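Local coordinates for glycoside transferase (Listeria monocytogenes, PDB 6R2M), which is an extracellular glycoside hydrolase that probably acts on exopolysaccharide, at residues A[71-76]-A[120-125]; A[268-273]-A[308-313]; A[291-296]-A[302-307]. One frame throughout, in Å; residues are numbered along the deposited sequence.

Contact 1 of 3, residues A[71-76]-A[120-125]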
ATOM      1  N   GLU A  71      15.073  -7.833  11.526  1.00  7.85           N
ATOM      2  CA  GLU A  71      15.203  -9.065  10.752  1.00  8.73           C
ATOM      3  C   GLU A  71      14.683  -8.860   9.340  1.00  8.91           C
ATOM      4  O   GLU A  71      15.289  -9.339   8.372  1.00  8.72           O
ATOM      5  CB  GLU A  71      14.455 -10.214  11.432  1.00  9.50           C
ATOM      6  CG  GLU A  71      15.226 -10.779  12.612  1.00 11.39           C
ATOM      7  CD  GLU A  71      14.364 -11.607  13.521  1.00 19.96           C
ATOM      8  OE1 GLU A  71      13.157 -11.733  13.242  1.00 16.86           O
ATOM      9  OE2 GLU A  71      14.901 -12.119  14.529  1.00 19.35           O
ATOM     10  N   GLN A  72      13.586  -8.108   9.204  1.00  9.19           N
ATOM     11  CA  GLN A  72      13.055  -7.791   7.886  1.00  8.03           C
ATOM     12  C   GLN A  72      13.984  -6.862   7.116  1.00  7.61           C
ATOM     13  O   GLN A  72      14.161  -7.040   5.911  1.00  9.14           O
ATOM     14  CB  GLN A  72      11.661  -7.176   8.014  1.00  8.90           C
ATOM     15  CG  GLN A  72      10.658  -8.175   8.596  1.00  8.63           C
ATOM     16  CD  GLN A  72      10.646  -9.480   7.813  1.00  7.93           C
ATOM     17  OE1 GLN A  72      10.390  -9.488   6.614  1.00 10.06           O
ATOM     18  NE2 GLN A  72      10.908 -10.592   8.497  1.00  9.75           N
ATOM     19  N   VAL A  73      14.575  -5.863   7.786  1.00  6.78           N
ATOM     20  CA  VAL A  73      15.514  -4.976   7.088  1.00  7.69           C
ATOM     21  C   VAL A  73      16.673  -5.788   6.520  1.00  7.55           C
ATOM     22  O   VAL A  73      17.143  -5.525   5.407  1.00  8.96           O
ATOM     23  CB  VAL A  73      16.018  -3.848   8.013  1.00  8.82           C
ATOM     24  CG1 VAL A  73      17.106  -3.017   7.327  1.00 10.20           C
ATOM     25  CG2 VAL A  73      14.882  -2.947   8.415  1.00  7.89           C
ATOM     26  N   SER A  74      17.132  -6.798   7.264  1.00  7.94           N
ATOM     27  CA  SER A  74      18.214  -7.653   6.780  1.00  7.07           C
ATOM     28  C   SER A  74      17.795  -8.433   5.545  1.00  7.58           C
ATOM     29  O   SER A  74      18.563  -8.531   4.582  1.00  9.83           O
ATOM     30  CB  SER A  74      18.673  -8.604   7.884  1.00 10.88           C
ATOM     31  OG  SER A  74      19.447  -7.903   8.842  1.00 20.93           O
ATOM     32  N   HIS A  75      16.584  -9.003   5.555  1.00  8.85           N
ATOM     33  CA  HIS A  75      16.101  -9.701   4.363  1.00  8.54           C
ATOM     34  C   HIS A  75      15.943  -8.739   3.199  1.00  9.31           C
ATOM     35  O   HIS A  75      16.209  -9.090   2.043  1.00  8.92           O
ATOM     36  CB  HIS A  75      14.762 -10.395   4.638  1.00  8.71           C
ATOM     37  CG  HIS A  75      14.865 -11.589   5.532  1.00  9.11           C
ATOM     38  ND1 HIS A  75      15.729 -12.632   5.291  1.00 16.40           N
ATOM     39  CD2 HIS A  75      14.200 -11.906   6.669  1.00 17.61           C
ATOM     40  CE1 HIS A  75      15.603 -13.537   6.248  1.00 15.76           C
ATOM     41  NE2 HIS A  75      14.681 -13.120   7.097  1.00 15.82           N
ATOM     42  N   LEU A  76      15.476  -7.526   3.482  1.00  8.40           N
ATOM     43  CA  LEU A  76      15.374  -6.511   2.442  1.00  6.63           C
ATOM     44  C   LEU A  76      16.736  -6.225   1.816  1.00  9.77           C
ATOM     45  O   LEU A  76      16.872  -6.178   0.588  1.00  9.95           O
ATOM     46  CB  LEU A  76      14.763  -5.240   3.032  1.00 10.36           C
ATOM     47  CG  LEU A  76      14.389  -4.143   2.046  1.00 13.27           C
ATOM     48  CD1 LEU A  76      13.170  -4.577   1.234  1.00 11.58           C
ATOM     49  CD2 LEU A  76      14.123  -2.841   2.809  1.00 11.81           C
ATOM     50  N   PRO A 120      18.827   6.079  14.139  1.00  7.58           N
ATOM     51  CA  PRO A 120      18.946   7.022  13.014  1.00  9.35           C
ATOM     52  C   PRO A 120      19.341   6.378  11.700  1.00 10.77           C
ATOM     53  O   PRO A 120      19.013   6.922  10.636  1.00 11.42           O
ATOM     54  CB  PRO A 120      20.024   8.005  13.496  1.00 14.29           C
ATOM     55  CG  PRO A 120      19.928   7.964  14.984  1.00 12.46           C
ATOM     56  CD  PRO A 120      19.588   6.525  15.322  1.00 10.07           C
ATOM     57  N   SER A 121      20.039   5.244  11.713  1.00 10.00           N
ATOM     58  CA  SER A 121      20.474   4.701  10.429  1.00 10.76           C
ATOM     59  C   SER A 121      19.303   4.247   9.558  1.00  9.54           C
ATOM     60  O   SER A 121      19.441   4.221   8.330  1.00 10.30           O
ATOM     61  CB  SER A 121      21.487   3.567  10.624  1.00 17.76           C
ATOM     62  OG  SER A 121      20.937   2.472  11.319  1.00 19.15           O
ATOM     63  N   TYR A 122      18.142   3.930  10.140  1.00  9.16           N
ATOM     64  CA  TYR A 122      16.975   3.663   9.297  1.00  7.54           C
ATOM     65  C   TYR A 122      16.582   4.910   8.507  1.00  7.33           C
ATOM     66  O   TYR A 122      16.162   4.828   7.348  1.00  7.60           O
ATOM     67  CB  TYR A 122      15.783   3.198  10.146  1.00  5.06           C
ATOM     68  CG  TYR A 122      15.899   1.818  10.761  1.00  6.05           C
ATOM     69  CD1 TYR A 122      16.709   0.831  10.208  1.00 10.67           C
ATOM     70  CD2 TYR A 122      15.170   1.504  11.899  1.00  8.25           C
ATOM     71  CE1 TYR A 122      16.788  -0.438  10.789  1.00  8.10           C
ATOM     72  CE2 TYR A 122      15.239   0.261  12.475  1.00  6.83           C
ATOM     73  CZ  TYR A 122      16.041  -0.706  11.922  1.00  9.29           C
ATOM     74  OH  TYR A 122      16.103  -1.935  12.529  1.00  8.98           O
ATOM     75  N   LYS A 123      16.708   6.073   9.118  1.00  7.15           N
ATOM     76  CA  LYS A 123      16.311   7.317   8.423  1.00  9.05           C
ATOM     77  C   LYS A 123      17.279   7.576   7.271  1.00  9.71           C
ATOM     78  O   LYS A 123      16.846   7.972   6.248  1.00  8.67           O
ATOM     79  CB  LYS A 123      16.383   8.514   9.381  1.00  9.79           C
ATOM     80  CG  LYS A 123      16.101   9.888   8.781  1.00 19.08           C
ATOM     81  CD  LYS A 123      15.870  10.878   9.869  1.00 24.62           C
ATOM     82  CE  LYS A 123      15.011  12.062   9.477  1.00 22.23           C
ATOM     83  NZ  LYS A 123      15.800  12.879   8.530  1.00 31.59           N
ATOM     84  N   LYS A 124      18.565   7.358   7.525  1.00  9.92           N
ATOM     85  CA  LYS A 124      19.537   7.625   6.470  1.00 10.02           C
ATOM     86  C   LYS A 124      19.412   6.617   5.339  1.00  9.21           C
ATOM     87  O   LYS A 124      19.629   6.969   4.170  1.00  9.95           O
ATOM     88  CB  LYS A 124      20.963   7.626   7.030  1.00 11.62           C
ATOM     89  CG  LYS A 124      21.159   8.513   8.253  1.00 15.43           C
ATOM     90  CD  LYS A 124      20.522   9.880   8.097  1.00 20.58           C
ATOM     91  CE  LYS A 124      20.727  10.736   9.358  1.00 20.57           C
ATOM     92  NZ  LYS A 124      20.354  12.173   9.132  1.00 11.66           N
ATOM     93  N   MET A 125      19.048   5.377   5.673  1.00  8.29           N
ATOM     94  CA  MET A 125      18.770   4.374   4.653  1.00  8.51           C
ATOM     95  C   MET A 125      17.593   4.795   3.786  1.00 10.06           C
ATOM     96  O   MET A 125      17.656   4.704   2.556  1.00  8.79           O
ATOM     97  CB  MET A 125      18.498   3.022   5.318  1.00  7.13           C
ATOM     98  CG  MET A 125      18.159   1.918   4.352  1.00  7.87           C
ATOM     99  SD  MET A 125      17.942   0.361   5.268  1.00 14.44           S
ATOM    100  CE  MET A 125      17.354  -0.730   3.991  1.00 21.48           C
TER

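Contact 2 of 3, residues A[268-273]-A[308-313]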
ATOM      1  N   LEU A 268     -11.366   1.354   2.882  1.00  6.97           N
ATOM      2  CA  LEU A 268     -12.570   2.143   3.159  1.00  8.08           C
ATOM      3  C   LEU A 268     -12.594   2.636   4.597  1.00  7.42           C
ATOM      4  O   LEU A 268     -12.972   3.784   4.863  1.00  9.41           O
ATOM      5  CB  LEU A 268     -13.821   1.316   2.889  1.00  9.32           C
ATOM      6  CG  LEU A 268     -14.290   1.253   1.454  1.00  8.84           C
ATOM      7  CD1 LEU A 268     -15.288   0.125   1.330  1.00 11.06           C
ATOM      8  CD2 LEU A 268     -14.936   2.590   1.093  1.00 10.28           C
ATOM      9  N   THR A 269     -12.244   1.766   5.544  1.00  8.27           N
ATOM     10  CA  THR A 269     -12.220   2.158   6.942  1.00  9.31           C
ATOM     11  C   THR A 269     -11.241   3.305   7.163  1.00 10.49           C
ATOM     12  O   THR A 269     -11.581   4.306   7.805  1.00  9.88           O
ATOM     13  CB  THR A 269     -11.881   0.936   7.790  1.00  8.55           C
ATOM     14  OG1 THR A 269     -12.922  -0.035   7.598  1.00  8.57           O
ATOM     15  CG2 THR A 269     -11.778   1.299   9.261  1.00 13.65           C
ATOM     16  N   GLN A 270     -10.036   3.198   6.580  1.00  9.04           N
ATOM     17  CA  GLN A 270      -9.056   4.282   6.652  1.00  9.26           C
ATOM     18  C   GLN A 270      -9.583   5.559   6.009  1.00 10.02           C
ATOM     19  O   GLN A 270      -9.409   6.656   6.552  1.00 10.59           O
ATOM     20  CB  GLN A 270      -7.753   3.870   5.965  1.00 10.17           C
ATOM     21  CG  GLN A 270      -7.084   2.674   6.593  1.00 11.78           C
ATOM     22  CD  GLN A 270      -5.903   2.172   5.773  1.00 12.94           C
ATOM     23  OE1 GLN A 270      -5.245   2.939   5.074  1.00 18.97           O
ATOM     24  NE2 GLN A 270      -5.642   0.874   5.847  1.00 14.55           N
ATOM     25  N   TYR A 271     -10.231   5.427   4.853  1.00  7.37           N
ATOM     26  CA  TYR A 271     -10.722   6.586   4.114  1.00  7.52           C
ATOM     27  C   TYR A 271     -11.837   7.296   4.876  1.00  7.45           C
ATOM     28  O   TYR A 271     -11.843   8.532   4.995  1.00  8.71           O
ATOM     29  CB  TYR A 271     -11.207   6.115   2.741  1.00  5.83           C
ATOM     30  CG  TYR A 271     -12.047   7.103   1.948  1.00  6.63           C
ATOM     31  CD1 TYR A 271     -11.440   8.023   1.101  1.00  9.29           C
ATOM     32  CD2 TYR A 271     -13.440   7.083   2.022  1.00  8.02           C
ATOM     33  CE1 TYR A 271     -12.194   8.896   0.344  1.00  9.32           C
ATOM     34  CE2 TYR A 271     -14.205   7.963   1.280  1.00  5.91           C
ATOM     35  CZ  TYR A 271     -13.576   8.866   0.450  1.00  6.49           C
ATOM     36  OH  TYR A 271     -14.346   9.737  -0.282  1.00  8.71           O
ATOM     37  N   PHE A 272     -12.794   6.532   5.406  1.00  7.59           N
ATOM     38  CA  PHE A 272     -13.887   7.164   6.129  1.00  7.64           C
ATOM     39  C   PHE A 272     -13.385   7.821   7.406  1.00 10.30           C
ATOM     40  O   PHE A 272     -13.847   8.903   7.768  1.00 10.87           O
ATOM     41  CB  PHE A 272     -14.979   6.128   6.424  1.00  7.53           C
ATOM     42  CG  PHE A 272     -15.838   5.809   5.238  1.00  8.70           C
ATOM     43  CD1 PHE A 272     -16.240   6.816   4.369  1.00  6.41           C
ATOM     44  CD2 PHE A 272     -16.246   4.501   4.984  1.00  7.65           C
ATOM     45  CE1 PHE A 272     -17.056   6.517   3.278  1.00  8.34           C
ATOM     46  CE2 PHE A 272     -17.058   4.212   3.901  1.00  9.20           C
ATOM     47  CZ  PHE A 272     -17.454   5.218   3.042  1.00 10.67           C
ATOM     48  N   ASN A 273     -12.378   7.239   8.051  1.00 12.14           N
ATOM     49  CA  ASN A 273     -11.863   7.875   9.258  1.00 13.39           C
ATOM     50  C   ASN A 273     -11.032   9.118   8.932  1.00 17.18           C
ATOM     51  O   ASN A 273     -11.088  10.112   9.667  1.00 18.56           O
ATOM     52  CB  ASN A 273     -11.101   6.843  10.077  1.00 18.29           C
ATOM     53  CG  ASN A 273     -12.039   5.795  10.672  1.00 19.51           C
ATOM     54  OD1 ASN A 273     -13.202   6.090  10.963  1.00 25.22           O
ATOM     55  ND2 ASN A 273     -11.551   4.575  10.837  1.00 19.46           N
ATOM     56  N   GLU A 308      -4.789  -6.742   9.447  1.00  6.10           N
ATOM     57  CA  GLU A 308      -4.129  -6.630  10.746  1.00  8.65           C
ATOM     58  C   GLU A 308      -3.674  -5.201  11.013  1.00 10.93           C
ATOM     59  O   GLU A 308      -3.841  -4.697  12.127  1.00  8.53           O
ATOM     60  CB  GLU A 308      -2.945  -7.586  10.838  1.00  8.56           C
ATOM     61  CG  GLU A 308      -3.339  -9.053  10.775  1.00  8.20           C
ATOM     62  CD  GLU A 308      -4.344  -9.451  11.840  1.00 11.63           C
ATOM     63  OE1 GLU A 308      -4.296  -8.903  12.961  1.00 14.72           O
ATOM     64  OE2 GLU A 308      -5.180 -10.336  11.552  1.00 15.10           O
ATOM     65  N   ILE A 309      -3.093  -4.532  10.007  1.00  6.24           N
ATOM     66  CA  ILE A 309      -2.646  -3.153  10.211  1.00  7.16           C
ATOM     67  C   ILE A 309      -3.824  -2.249  10.543  1.00  6.79           C
ATOM     68  O   ILE A 309      -3.768  -1.447  11.482  1.00  9.68           O
ATOM     69  CB  ILE A 309      -1.909  -2.635   8.969  1.00  6.93           C
ATOM     70  CG1 ILE A 309      -0.602  -3.395   8.761  1.00  8.23           C
ATOM     71  CG2 ILE A 309      -1.650  -1.106   9.099  1.00 11.34           C
ATOM     72  CD1 ILE A 309       0.036  -3.109   7.429  1.00  8.68           C
ATOM     73  N   THR A 310      -4.905  -2.354   9.764  1.00  7.58           N
ATOM     74  CA  THR A 310      -6.018  -1.417   9.927  1.00  6.77           C
ATOM     75  C   THR A 310      -6.728  -1.624  11.260  1.00 10.06           C
ATOM     76  O   THR A 310      -7.159  -0.657  11.898  1.00 10.73           O
ATOM     77  CB  THR A 310      -6.990  -1.552   8.748  1.00  7.19           C
ATOM     78  OG1 THR A 310      -6.348  -1.116   7.547  1.00 12.86           O
ATOM     79  CG2 THR A 310      -8.248  -0.723   8.963  1.00  7.75           C
ATOM     80  N   LEU A 311      -6.849  -2.868  11.716  1.00 10.57           N
ATOM     81  CA  LEU A 311      -7.492  -3.087  13.006  1.00 11.33           C
ATOM     82  C   LEU A 311      -6.602  -2.682  14.177  1.00 17.58           C
ATOM     83  O   LEU A 311      -7.108  -2.495  15.288  1.00 21.37           O
ATOM     84  CB  LEU A 311      -7.922  -4.545  13.131  1.00 13.90           C
ATOM     85  CG  LEU A 311      -9.106  -4.913  12.223  1.00 10.84           C
ATOM     86  CD1 LEU A 311      -9.501  -6.361  12.450  1.00 12.58           C
ATOM     87  CD2 LEU A 311     -10.290  -3.982  12.461  1.00 14.07           C
ATOM     88  N   LYS A 312      -5.297  -2.520  13.956  1.00 12.97           N
ATOM     89  CA  LYS A 312      -4.424  -2.032  15.017  1.00 16.24           C
ATOM     90  C   LYS A 312      -4.246  -0.523  15.000  1.00 19.91           C
ATOM     91  O   LYS A 312      -3.942   0.063  16.047  1.00 27.55           O
ATOM     92  CB  LYS A 312      -3.048  -2.692  14.919  1.00 15.56           C
ATOM     93  CG  LYS A 312      -3.039  -4.104  15.446  1.00 28.72           C
ATOM     94  CD  LYS A 312      -2.083  -4.285  16.614  1.00 29.99           C
ATOM     95  CE  LYS A 312      -2.111  -5.725  17.098  1.00 27.21           C
ATOM     96  NZ  LYS A 312      -2.348  -6.679  15.978  1.00 22.68           N
ATOM     97  N   LYS A 313      -4.412   0.123  13.848  1.00 19.31           N
ATOM     98  CA  LYS A 313      -4.200   1.560  13.776  1.00 27.86           C
ATOM     99  C   LYS A 313      -5.281   2.296  14.562  1.00 31.26           C
ATOM    100  O   LYS A 313      -6.385   1.791  14.779  1.00 33.46           O
ATOM    101  CB  LYS A 313      -4.187   2.047  12.324  1.00 27.12           C
ATOM    102  CG  LYS A 313      -3.025   1.540  11.489  1.00 35.95           C
ATOM    103  CD  LYS A 313      -1.690   2.102  11.959  1.00 34.58           C
ATOM    104  CE  LYS A 313      -1.476   3.519  11.465  1.00 33.10           C
ATOM    105  NZ  LYS A 313      -1.564   3.601   9.980  1.00 39.09           N
TER

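Contact 3 of 3, residues A[291-296]-A[302-307]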
ATOM      1  N   MET A 291     -14.831 -10.281   7.136  1.00  8.52           N
ATOM      2  CA  MET A 291     -14.024 -11.005   6.161  1.00  8.76           C
ATOM      3  C   MET A 291     -13.112 -12.004   6.848  1.00  9.67           C
ATOM      4  O   MET A 291     -12.540 -11.726   7.904  1.00 11.09           O
ATOM      5  CB  MET A 291     -13.193 -10.020   5.331  1.00  9.06           C
ATOM      6  CG  MET A 291     -14.044  -8.943   4.660  1.00 13.65           C
ATOM      7  SD  MET A 291     -15.172  -9.554   3.384  1.00 13.37           S
ATOM      8  CE  MET A 291     -16.594 -10.041   4.261  1.00 23.51           C
ATOM      9  N   ASP A 292     -12.958 -13.165   6.224  1.00  8.75           N
ATOM     10  CA  ASP A 292     -12.173 -14.263   6.778  1.00  8.52           C
ATOM     11  C   ASP A 292     -10.791 -14.247   6.134  1.00  8.23           C
ATOM     12  O   ASP A 292     -10.651 -14.508   4.935  1.00 11.75           O
ATOM     13  CB  ASP A 292     -12.887 -15.594   6.545  1.00  9.72           C
ATOM     14  CG  ASP A 292     -12.141 -16.774   7.140  1.00 10.19           C
ATOM     15  OD1 ASP A 292     -11.144 -16.563   7.869  1.00 10.34           O
ATOM     16  OD2 ASP A 292     -12.573 -17.924   6.890  1.00 14.45           O
ATOM     17  N   THR A 293      -9.772 -13.923   6.926  1.00  8.59           N
ATOM     18  CA  THR A 293      -8.397 -13.927   6.443  1.00  6.53           C
ATOM     19  C   THR A 293      -7.591 -15.101   7.001  1.00  7.54           C
ATOM     20  O   THR A 293      -6.359 -15.048   6.993  1.00  8.04           O
ATOM     21  CB  THR A 293      -7.689 -12.608   6.786  1.00  8.91           C
ATOM     22  OG1 THR A 293      -7.742 -12.372   8.201  1.00  8.97           O
ATOM     23  CG2 THR A 293      -8.318 -11.427   6.049  1.00  9.11           C
ATOM     24  N   SER A 294      -8.255 -16.157   7.494  1.00  8.12           N
ATOM     25  CA  SER A 294      -7.567 -17.172   8.289  1.00  7.21           C
ATOM     26  C   SER A 294      -7.035 -18.350   7.476  1.00  9.15           C
ATOM     27  O   SER A 294      -6.307 -19.180   8.035  1.00 10.07           O
ATOM     28  CB  SER A 294      -8.490 -17.700   9.394  1.00 12.29           C
ATOM     29  OG  SER A 294      -9.606 -18.388   8.859  1.00 10.59           O
ATOM     30  N   ASN A 295      -7.367 -18.436   6.193  1.00  6.96           N
ATOM     31  CA  ASN A 295      -6.836 -19.487   5.335  1.00  6.72           C
ATOM     32  C   ASN A 295      -5.650 -18.921   4.568  1.00  7.09           C
ATOM     33  O   ASN A 295      -5.856 -18.127   3.639  1.00  6.98           O
ATOM     34  CB  ASN A 295      -7.908 -19.994   4.367  1.00  8.08           C
ATOM     35  CG  ASN A 295      -7.414 -21.128   3.481  1.00 10.75           C
ATOM     36  OD1 ASN A 295      -6.221 -21.256   3.215  1.00 11.03           O
ATOM     37  ND2 ASN A 295      -8.340 -21.950   3.009  1.00  9.67           N
ATOM     38  N   PRO A 296      -4.409 -19.294   4.898  1.00  7.39           N
ATOM     39  CA  PRO A 296      -3.255 -18.679   4.229  1.00  8.33           C
ATOM     40  C   PRO A 296      -3.009 -19.228   2.841  1.00  7.73           C
ATOM     41  O   PRO A 296      -2.210 -18.641   2.097  1.00  7.27           O
ATOM     42  CB  PRO A 296      -2.093 -19.003   5.171  1.00  7.95           C
ATOM     43  CG  PRO A 296      -2.485 -20.321   5.773  1.00  8.89           C
ATOM     44  CD  PRO A 296      -4.006 -20.298   5.897  1.00  8.83           C
ATOM     45  N   PHE A 302      -1.445  -9.632   1.124  1.00  6.04           N
ATOM     46  CA  PHE A 302      -1.923  -8.248   1.069  1.00  4.90           C
ATOM     47  C   PHE A 302      -3.223  -8.078   1.839  1.00  6.44           C
ATOM     48  O   PHE A 302      -3.386  -7.104   2.582  1.00  6.08           O
ATOM     49  CB  PHE A 302      -2.129  -7.820  -0.380  1.00  7.93           C
ATOM     50  CG  PHE A 302      -2.374  -6.338  -0.573  1.00  6.94           C
ATOM     51  CD1 PHE A 302      -1.315  -5.437  -0.603  1.00  6.59           C
ATOM     52  CD2 PHE A 302      -3.660  -5.855  -0.816  1.00  7.60           C
ATOM     53  CE1 PHE A 302      -1.541  -4.074  -0.847  1.00  8.22           C
ATOM     54  CE2 PHE A 302      -3.881  -4.510  -1.049  1.00  6.17           C
ATOM     55  CZ  PHE A 302      -2.826  -3.617  -1.071  1.00  6.95           C
ATOM     56  N   ASP A 303      -4.157  -9.027   1.684  1.00  6.00           N
ATOM     57  CA  ASP A 303      -5.419  -8.948   2.418  1.00  6.78           C
ATOM     58  C   ASP A 303      -5.206  -9.232   3.898  1.00  8.83           C
ATOM     59  O   ASP A 303      -5.713  -8.504   4.762  1.00  8.17           O
ATOM     60  CB  ASP A 303      -6.431  -9.938   1.833  1.00  6.69           C
ATOM     61  CG  ASP A 303      -6.969  -9.504   0.488  1.00  9.97           C
ATOM     62  OD1 ASP A 303      -7.334  -8.325   0.340  1.00  9.66           O
ATOM     63  OD2 ASP A 303      -7.023 -10.354  -0.425  1.00 12.07           O
ATOM     64  N   TYR A 304      -4.448 -10.282   4.206  1.00  6.15           N
ATOM     65  CA  TYR A 304      -4.209 -10.645   5.594  1.00  6.99           C
ATOM     66  C   TYR A 304      -3.594  -9.479   6.356  1.00  6.55           C
ATOM     67  O   TYR A 304      -4.087  -9.082   7.416  1.00  6.41           O
ATOM     68  CB  TYR A 304      -3.296 -11.873   5.658  1.00  5.11           C
ATOM     69  CG  TYR A 304      -2.809 -12.157   7.059  1.00  6.80           C
ATOM     70  CD1 TYR A 304      -3.616 -12.834   7.967  1.00  7.44           C
ATOM     71  CD2 TYR A 304      -1.572 -11.707   7.492  1.00  7.47           C
ATOM     72  CE1 TYR A 304      -3.190 -13.061   9.261  1.00  7.77           C
ATOM     73  CE2 TYR A 304      -1.137 -11.939   8.780  1.00  6.38           C
ATOM     74  CZ  TYR A 304      -1.947 -12.616   9.655  1.00  8.27           C
ATOM     75  OH  TYR A 304      -1.480 -12.828  10.939  1.00 10.00           O
ATOM     76  N   ILE A 305      -2.530  -8.892   5.806  1.00  4.94           N
ATOM     77  CA  ILE A 305      -1.755  -7.955   6.607  1.00  5.63           C
ATOM     78  C   ILE A 305      -2.412  -6.580   6.643  1.00  6.86           C
ATOM     79  O   ILE A 305      -2.274  -5.859   7.634  1.00  6.92           O
ATOM     80  CB  ILE A 305      -0.302  -7.877   6.101  1.00  4.49           C
ATOM     81  CG1 ILE A 305       0.600  -7.231   7.157  1.00  4.82           C
ATOM     82  CG2 ILE A 305      -0.189  -7.150   4.747  1.00  6.32           C
ATOM     83  CD1 ILE A 305       0.835  -8.119   8.388  1.00  5.47           C
ATOM     84  N   ASN A 306      -3.130  -6.178   5.585  1.00  5.38           N
ATOM     85  CA  ASN A 306      -3.828  -4.899   5.660  1.00  4.64           C
ATOM     86  C   ASN A 306      -4.993  -4.958   6.637  1.00  5.19           C
ATOM     87  O   ASN A 306      -5.299  -3.948   7.286  1.00  6.51           O
ATOM     88  CB  ASN A 306      -4.309  -4.460   4.278  1.00  4.85           C
ATOM     89  CG  ASN A 306      -3.239  -3.691   3.511  1.00  6.24           C
ATOM     90  OD1 ASN A 306      -2.851  -2.605   3.910  1.00  8.92           O
ATOM     91  ND2 ASN A 306      -2.756  -4.260   2.415  1.00  8.75           N
ATOM     92  N   LYS A 307      -5.624  -6.125   6.797  1.00  6.44           N
ATOM     93  CA  LYS A 307      -6.607  -6.240   7.862  1.00  6.49           C
ATOM     94  C   LYS A 307      -5.936  -6.078   9.228  1.00  5.63           C
ATOM     95  O   LYS A 307      -6.423  -5.306  10.062  1.00  7.80           O
ATOM     96  CB  LYS A 307      -7.370  -7.569   7.755  1.00  5.55           C
ATOM     97  CG  LYS A 307      -8.319  -7.807   8.916  1.00  8.74           C
ATOM     98  CD  LYS A 307      -9.258  -8.963   8.649  1.00  8.34           C
ATOM     99  CE  LYS A 307     -10.189  -9.158   9.829  1.00  9.96           C
ATOM    100  NZ  LYS A 307     -11.181 -10.257   9.660  1.00 12.86           N
TER
HETATM  101  O   HOH W   1      -6.045 -10.492   8.941  1.00  7.40           O

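Contact 1 of 3, residues A[71-76]-A[120-125]
Met125 sends CG out opposite its own backbone N (chi1 178°) and stays extended to the methyl, while Val73, with CG1 likewise opposite its backbone N (chi1 174°), splits its two methyls between Met125 and Tyr122. The extended methionine spans much of the gap. Helices 66-79 and 120-136 run roughly parallel here, their segment axes 13.2 Å apart at closest approach and inclined at 32°, and even the nearest pair of CA atoms, those of Val73 and Tyr122, is 9.0 Å apart. Val73 and Met125 therefore meet tip to tip, CG1 of Val73 lying 4.0 Å from SD of Met125. The terminal CE of Met125 passes on to Leu76, 4.0 Å from its CD2 methyl, and remains 4.1 Å from Val73 CG1, so the methyl sits between two residues one helical turn apart. The other branch of the valine, CG2, approaches the Tyr122 ring obliquely, 3.9 Å from CE1.

The tyrosine reaches further than this touch: its hydroxyl is hydrogen-bonded to Gln70 OE1, one turn before Val73 and Ser74, and its ring has Phe69 and Phe119 as edge-to-face neighbours. Ile81 touches both Leu76 and Met125, and Ile106 of helix 100-116 packs on Leu76, so other parts of the helical domain fill in around the widely spaced pair.

Across the two segments the contact is wholly apolar, made by methyls, a thioether and a ring CH, and it buries 156 Å² in all. It rests on van der Waals packing and the burial of apolar surface, which impose little directional preference; a directional restraint is added by the Tyr122 hydroxyl on Gln70 OE1, which probably helps to set where the ring lies against Val73.

Contact 2 of 3, residues A[268-273]-A[308-313]
Gln270 and Thr310 mark the nearest approach of the two backbones, their CA atoms 7.2 Å apart, between helix 262-274 and the last turn of helix 301-312. Gln270 leaves its helix with CG opposite the carbonyl carbon (chi1 -61°) and then runs extended, which carries the amide across the gap. There NE2 donates to Thr310 OG1 at 2.7 Å, with an N-H...O angle of 150°. The hydroxyl lies near the amide plane, 11° out of it, although the bond is somewhat bent. Thr310 OG1 is also hydrogen-bonded to the carbonyl O of Asn306, one turn back in its own helix; with that oxygen able only to accept, the hydroxyl can donate a hydrogen bond to it while accepting one from the amide.

These helices, with helix 278-290 joining them in sequence, belong to the predominantly helical body, consistent with the (alpha/alpha)6 barrel of family 8 glycoside hydrolases. Helix 278-290 packs alongside through Leu288, which touches Thr310, and through Thr284, whose hydroxyl bonds to that of Thr269. Thr269, also tied to Tyr265 O, offers Thr310 its apolar side: the CG2 methyls of Thr269 and Thr310 meet at 4.1 Å.

Contact 3 of 3, residues A[291-296]-A[302-307]
Lys307 crosses from helix 301-312 to the loop 291-296 as a fully extended chain, passing Thr293 and ending on Met291. From CB the direction is set by placing CG opposite the backbone N (chi1 175°), and CB and CG serve to carry the chain away from the helix. CD is the first atom to touch the loop, alongside Thr293: it lies 3.7 Å from the CG2 methyl of Thr293 and 3.8 Å from its OG1. CE continues to within 4.0 Å of Met291 O, and NZ then donates to that same Met291 O at 2.7 Å. The ammonium lies in the carbonyl plane, at a C=O...N angle of 158°.

NZ is also hydrogen-bonded to Glu289 O and, weakly, to Leu288 O, so the ammonium group gathers carbonyls where helix 278-290 ends; Met291 is the first residue to leave it. A positive charge there probably interacts favourably with the helix dipole. The loop that follows turns at Asp292, whose OD1 accepts from Ser294 N in an Asx turn. Ser294 OG donates to the same oxygen at 2.6 Å, meeting its syn lone pair, whereas the Ser294 amide comes from above the carboxylate plane.

Thr293 also reaches the helix through a water. Its OG1 donates to the water at 2.6 Å, and that water donates to Tyr304 O, 2.9 Å away. The carbonyl O of Thr293 faces the edge of the Tyr304 ring near its plane, 3.7 Å from CD1, while Tyr25 and Tyr30 meet that ring from elsewhere in the fold.

In the fold
Contacts 2 and 3 share helix 301-312, and their segments adjoin in the sequence, with centres 14 Å apart. Contact 3 closes within the span of chain that contact 2 bridges, holding the loop before helix 301-312 against that helix. Contact 1 stands apart, its centre 25 Å from that of contact 2 and 26 Å from that of contact 3, with nearest atoms about 12 and 10 Å away. Helix 50-62 lies between them, touching Gln72 of the contact 1 segments, and Phe302 and Ile305 of contact 3 and Ile309 of contact 2. No ligand takes part in any of the three contacts.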